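Local coordinates for protein beta-lactamase (Sphaerobacter thermophilus, PDB 4EWF) that probably hydrolyses beta-lactams to substituted beta-amino acids, as a member of the class A beta-lactamase family, at residues Arg71-Lys84 and Leu91-Leu105. Sequence-based numbering, arbitrary orientation.
Sequences RALTDRIVLRAADK and LLHLHDGLELTLEDL. With SO4 (sulfate ion), chain F.
Arg76 and Glu99 meet across the outer face of a two-stranded antiparallel ribbon: Glu99 OE2 approaches the rim of the guanidinium within its plane, and Thr101 CG2 lies over one face. The carboxylate plane stands 86° from the guanidinium, and the salt bridge from Arg76 NE to Glu99 OE2 is long at 3.8 Å; the arginine is poorly ordered. Val78 CG1, which also meets Gly97 CA, lies over one face of the Arg80 guanidinium, toward its rim. The His93 ring has Leu92 CG over one face, near the rim, and a sulfate at its edge beside ND1.

Strands 76-78 and 99-101 are joined by paired backbone bonds between Ile77 and Leu100, and the ladder runs on through Leu79 N to Leu98 O (2.8 Å, nearly straight at 176°) and Leu79 O to Gly97 N. At the other end, Leu73 O accepts from Glu103 N, and Asp75 O from Leu102 N, tying the 72-75 turn to helix 102-111. Thr101 is its N-cap, OG1 accepting from Asp104 N while Thr101 N gives to Asp104 OD2, a capping box.

On the face of Ile77 and Leu100, Ile77 CG1 lies 3.9 Å from Leu105 CD1. Leu79, its CG turned opposite the backbone N (chi1 179°), sets CD1 against Leu91 CB. The ribbon lies against the helical part of the class A fold, apart from the five-stranded sheet, Leu79 and Leu102 packing on helix 115-125.

Lys84, extended beyond CG, hydrogen-bonds through NZ to Leu94 O (2.8 Å) and makes a salt bridge to Asp96 OD1 (2.7 Å), from above the carboxylate plane. A carboxylate and a backbone carbonyl thus hold one ammonium, probably stabilising its charge and pinning residues 94-96, whereas the Arg76-Glu99 pair is likely to add little.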
# COMPACT_ATOMS: atom_id res chain seq x y z
N ARG A 71 12.45 -7.59 18.85
CA ARG A 71 13.10 -8.49 17.90
C ARG A 71 14.08 -7.73 17.02
O ARG A 71 14.18 -6.51 17.13
CB ARG A 71 12.08 -9.28 17.07
CG ARG A 71 10.82 -8.51 16.74
CD ARG A 71 9.76 -9.41 16.09
NE ARG A 71 8.95 -10.17 17.05
CZ ARG A 71 9.15 -11.44 17.37
NH1 ARG A 71 10.16 -12.12 16.84
NH2 ARG A 71 8.35 -12.04 18.24
N ALA A 72 14.82 -8.44 16.18
CA ALA A 72 15.84 -7.83 15.33
C ALA A 72 15.70 -8.31 13.88
O ALA A 72 15.25 -9.44 13.63
CB ALA A 72 17.24 -8.14 15.87
N LEU A 73 16.10 -7.46 12.94
CA LEU A 73 15.94 -7.76 11.52
C LEU A 73 16.70 -9.00 11.08
O LEU A 73 16.32 -9.66 10.11
CB LEU A 73 16.37 -6.56 10.69
CG LEU A 73 15.40 -5.38 10.74
CD1 LEU A 73 15.96 -4.20 9.95
CD2 LEU A 73 14.02 -5.78 10.25
N THR A 74 17.77 -9.32 11.79
CA THR A 74 18.54 -10.52 11.48
C THR A 74 17.96 -11.79 12.10
O THR A 74 18.49 -12.88 11.88
CB THR A 74 20.03 -10.38 11.92
OG1 THR A 74 20.08 -9.96 13.29
CG2 THR A 74 20.76 -9.37 11.03
N ASP A 75 16.87 -11.67 12.86
CA ASP A 75 16.29 -12.84 13.52
C ASP A 75 15.92 -13.90 12.48
O ASP A 75 15.42 -13.58 11.41
CB ASP A 75 15.05 -12.47 14.35
CG ASP A 75 15.39 -11.78 15.67
OD1 ASP A 75 16.58 -11.76 16.06
OD2 ASP A 75 14.44 -11.28 16.33
N ARG A 76 16.15 -15.17 12.81
CA ARG A 76 15.88 -16.26 11.88
C ARG A 76 14.44 -16.78 12.02
O ARG A 76 13.92 -16.91 13.13
CB ARG A 76 16.88 -17.41 12.06
CG ARG A 76 18.32 -16.99 12.44
CD ARG A 76 18.98 -16.02 11.44
NE ARG A 76 19.78 -16.70 10.41
CZ ARG A 76 20.74 -16.12 9.69
NH1 ARG A 76 21.40 -16.82 8.78
NH2 ARG A 76 21.05 -14.84 9.88
N ILE A 77 13.80 -17.04 10.88
CA ILE A 77 12.51 -17.72 10.81
C ILE A 77 12.63 -18.83 9.78
O ILE A 77 13.11 -18.60 8.67
CB ILE A 77 11.36 -16.77 10.36
CG1 ILE A 77 11.14 -15.66 11.39
CG2 ILE A 77 10.06 -17.55 10.14
CD1 ILE A 77 12.08 -14.50 11.24
N VAL A 78 12.20 -20.03 10.14
CA VAL A 78 12.28 -21.18 9.23
C VAL A 78 10.94 -21.39 8.51
O VAL A 78 9.87 -21.38 9.13
CB VAL A 78 12.65 -22.47 9.99
CG1 VAL A 78 12.65 -23.68 9.04
CG2 VAL A 78 14.01 -22.33 10.67
N LEU A 79 11.02 -21.58 7.20
CA LEU A 79 9.84 -21.87 6.38
C LEU A 79 9.33 -23.29 6.63
O LEU A 79 10.06 -24.27 6.44
CB LEU A 79 10.17 -21.69 4.90
CG LEU A 79 9.01 -22.00 3.93
CD1 LEU A 79 7.90 -20.98 4.10
CD2 LEU A 79 9.51 -22.00 2.51
N ARG A 80 8.07 -23.41 7.03
CA ARG A 80 7.46 -24.71 7.29
C ARG A 80 6.25 -24.91 6.38
O ARG A 80 5.56 -23.97 6.04
CB ARG A 80 7.04 -24.83 8.75
CG ARG A 80 8.02 -25.56 9.65
CD ARG A 80 9.41 -24.98 9.57
NE ARG A 80 10.11 -24.99 10.86
CZ ARG A 80 11.11 -25.82 11.18
NH1 ARG A 80 11.53 -26.73 10.31
NH2 ARG A 80 11.69 -25.72 12.37
N ALA A 81 6.00 -26.17 6.03
CA ALA A 81 4.87 -26.54 5.19
C ALA A 81 3.55 -25.97 5.70
O ALA A 81 2.77 -25.43 4.93
CB ALA A 81 4.78 -28.05 5.07
N ALA A 82 3.30 -26.09 7.01
CA ALA A 82 2.10 -25.49 7.61
C ALA A 82 1.89 -23.97 7.38
O ALA A 82 0.75 -23.48 7.40
CB ALA A 82 2.04 -25.81 9.10
N ASP A 83 2.98 -23.22 7.18
CA ASP A 83 2.90 -21.76 7.00
C ASP A 83 2.54 -21.33 5.58
O ASP A 83 2.18 -20.17 5.35
CB ASP A 83 4.24 -21.10 7.34
CG ASP A 83 4.78 -21.54 8.69
OD1 ASP A 83 3.99 -21.52 9.67
OD2 ASP A 83 5.98 -21.89 8.78
N LYS A 84 2.68 -22.23 4.63
CA LYS A 84 2.59 -21.84 3.21
C LYS A 84 1.17 -21.42 2.86
O LYS A 84 0.22 -22.19 3.04
CB LYS A 84 3.07 -23.00 2.31
CG LYS A 84 4.59 -23.28 2.44
CD LYS A 84 5.06 -24.42 1.53
CE LYS A 84 6.59 -24.37 1.36
NZ LYS A 84 7.16 -25.66 0.83
N LEU A 91 7.43 -17.98 -1.52
CA LEU A 91 7.73 -18.96 -0.47
C LEU A 91 6.87 -20.21 -0.56
O LEU A 91 7.34 -21.30 -0.22
CB LEU A 91 7.58 -18.33 0.93
CG LEU A 91 8.58 -17.22 1.25
CD1 LEU A 91 8.37 -16.67 2.67
CD2 LEU A 91 10.02 -17.72 1.08
N LEU A 92 5.64 -20.07 -1.02
CA LEU A 92 4.78 -21.23 -1.12
C LEU A 92 5.36 -22.34 -1.97
O LEU A 92 4.94 -23.47 -1.82
CB LEU A 92 3.35 -20.91 -1.58
CG LEU A 92 2.91 -19.99 -2.73
CD1 LEU A 92 3.99 -19.50 -3.68
CD2 LEU A 92 1.71 -20.62 -3.46
N HIS A 93 6.30 -22.03 -2.85
CA HIS A 93 6.87 -23.05 -3.73
C HIS A 93 8.33 -23.37 -3.42
O HIS A 93 8.95 -24.17 -4.12
CB HIS A 93 6.75 -22.63 -5.19
CG HIS A 93 5.34 -22.46 -5.66
ND1 HIS A 93 4.41 -23.47 -5.59
CD2 HIS A 93 4.71 -21.39 -6.21
CE1 HIS A 93 3.26 -23.04 -6.06
NE2 HIS A 93 3.41 -21.78 -6.45
N LEU A 94 8.89 -22.75 -2.39
CA LEU A 94 10.29 -22.99 -2.03
C LEU A 94 10.36 -24.10 -0.99
O LEU A 94 9.36 -24.39 -0.33
CB LEU A 94 10.94 -21.71 -1.51
CG LEU A 94 11.01 -20.56 -2.52
CD1 LEU A 94 11.81 -19.40 -1.91
CD2 LEU A 94 11.66 -21.01 -3.83
N HIS A 95 11.53 -24.70 -0.81
CA HIS A 95 11.62 -25.92 -0.02
C HIS A 95 11.34 -25.76 1.49
O HIS A 95 11.80 -24.80 2.11
CB HIS A 95 12.97 -26.61 -0.24
CG HIS A 95 14.11 -25.97 0.51
ND1 HIS A 95 14.85 -24.93 -0.00
CD2 HIS A 95 14.66 -26.27 1.71
CE1 HIS A 95 15.79 -24.60 0.86
NE2 HIS A 95 15.70 -25.40 1.91
N ASP A 96 10.59 -26.70 2.06
CA ASP A 96 10.36 -26.74 3.50
C ASP A 96 11.70 -26.75 4.22
O ASP A 96 12.57 -27.56 3.92
CB ASP A 96 9.59 -28.01 3.89
CG ASP A 96 8.16 -28.03 3.35
OD1 ASP A 96 7.59 -26.94 3.13
OD2 ASP A 96 7.61 -29.15 3.14
N GLY A 97 11.89 -25.85 5.19
CA GLY A 97 13.14 -25.82 5.92
C GLY A 97 14.02 -24.63 5.53
O GLY A 97 15.05 -24.37 6.15
N LEU A 98 13.61 -23.91 4.50
CA LEU A 98 14.33 -22.72 4.08
C LEU A 98 14.45 -21.75 5.25
O LEU A 98 13.45 -21.40 5.88
CB LEU A 98 13.59 -22.04 2.93
CG LEU A 98 14.23 -20.78 2.31
CD1 LEU A 98 15.47 -21.13 1.53
CD2 LEU A 98 13.22 -20.11 1.40
N GLU A 99 15.66 -21.32 5.56
CA GLU A 99 15.87 -20.42 6.67
C GLU A 99 16.00 -18.97 6.20
O GLU A 99 16.91 -18.63 5.46
CB GLU A 99 17.11 -20.85 7.47
CG GLU A 99 17.26 -20.18 8.81
CD GLU A 99 18.22 -20.93 9.73
OE1 GLU A 99 18.55 -22.10 9.44
OE2 GLU A 99 18.66 -20.33 10.74
N LEU A 100 15.06 -18.14 6.65
CA LEU A 100 15.01 -16.73 6.27
C LEU A 100 15.31 -15.84 7.47
O LEU A 100 15.45 -16.33 8.59
CB LEU A 100 13.60 -16.41 5.75
CG LEU A 100 13.21 -17.28 4.55
CD1 LEU A 100 11.73 -17.66 4.56
CD2 LEU A 100 13.60 -16.61 3.25
N THR A 101 15.41 -14.53 7.24
CA THR A 101 15.55 -13.58 8.34
C THR A 101 14.28 -12.75 8.39
O THR A 101 13.48 -12.75 7.45
CB THR A 101 16.74 -12.62 8.16
OG1 THR A 101 16.60 -11.91 6.92
CG2 THR A 101 18.08 -13.36 8.20
N LEU A 102 14.08 -12.06 9.51
CA LEU A 102 12.95 -11.16 9.64
C LEU A 102 12.98 -10.13 8.50
O LEU A 102 11.94 -9.80 7.93
CB LEU A 102 13.00 -10.45 11.00
CG LEU A 102 11.88 -9.44 11.27
CD1 LEU A 102 10.52 -10.12 11.18
CD2 LEU A 102 12.04 -8.78 12.65
N GLU A 103 14.16 -9.62 8.16
CA GLU A 103 14.22 -8.65 7.06
C GLU A 103 13.81 -9.26 5.72
O GLU A 103 13.08 -8.63 4.95
CB GLU A 103 15.60 -7.97 6.97
CG GLU A 103 15.66 -6.91 5.88
CD GLU A 103 16.79 -5.90 6.06
OE1 GLU A 103 16.64 -4.75 5.57
OE2 GLU A 103 17.82 -6.24 6.67
N ASP A 104 14.24 -10.49 5.44
CA ASP A 104 13.78 -11.19 4.24
C ASP A 104 12.24 -11.19 4.18
O ASP A 104 11.64 -10.93 3.14
CB ASP A 104 14.22 -12.66 4.22
CG ASP A 104 15.74 -12.84 4.07
OD1 ASP A 104 16.44 -11.91 3.61
OD2 ASP A 104 16.21 -13.95 4.40
N LEU A 105 11.61 -11.51 5.31
CA LEU A 105 10.14 -11.60 5.34
C LEU A 105 9.47 -10.27 5.03
O LEU A 105 8.46 -10.23 4.30
CB LEU A 105 9.65 -12.15 6.68
CG LEU A 105 10.08 -13.57 7.07
CD1 LEU A 105 9.31 -13.98 8.33
CD2 LEU A 105 9.83 -14.55 5.95
S SO4 F . 4.71 -26.97 -4.85
O1 SO4 F . 4.22 -27.41 -3.55
O2 SO4 F . 5.10 -25.57 -4.78
O3 SO4 F . 5.88 -27.76 -5.25
O4 SO4 F . 3.65 -27.13 -5.85
O HOH W 1 6.21 -28.82 0.85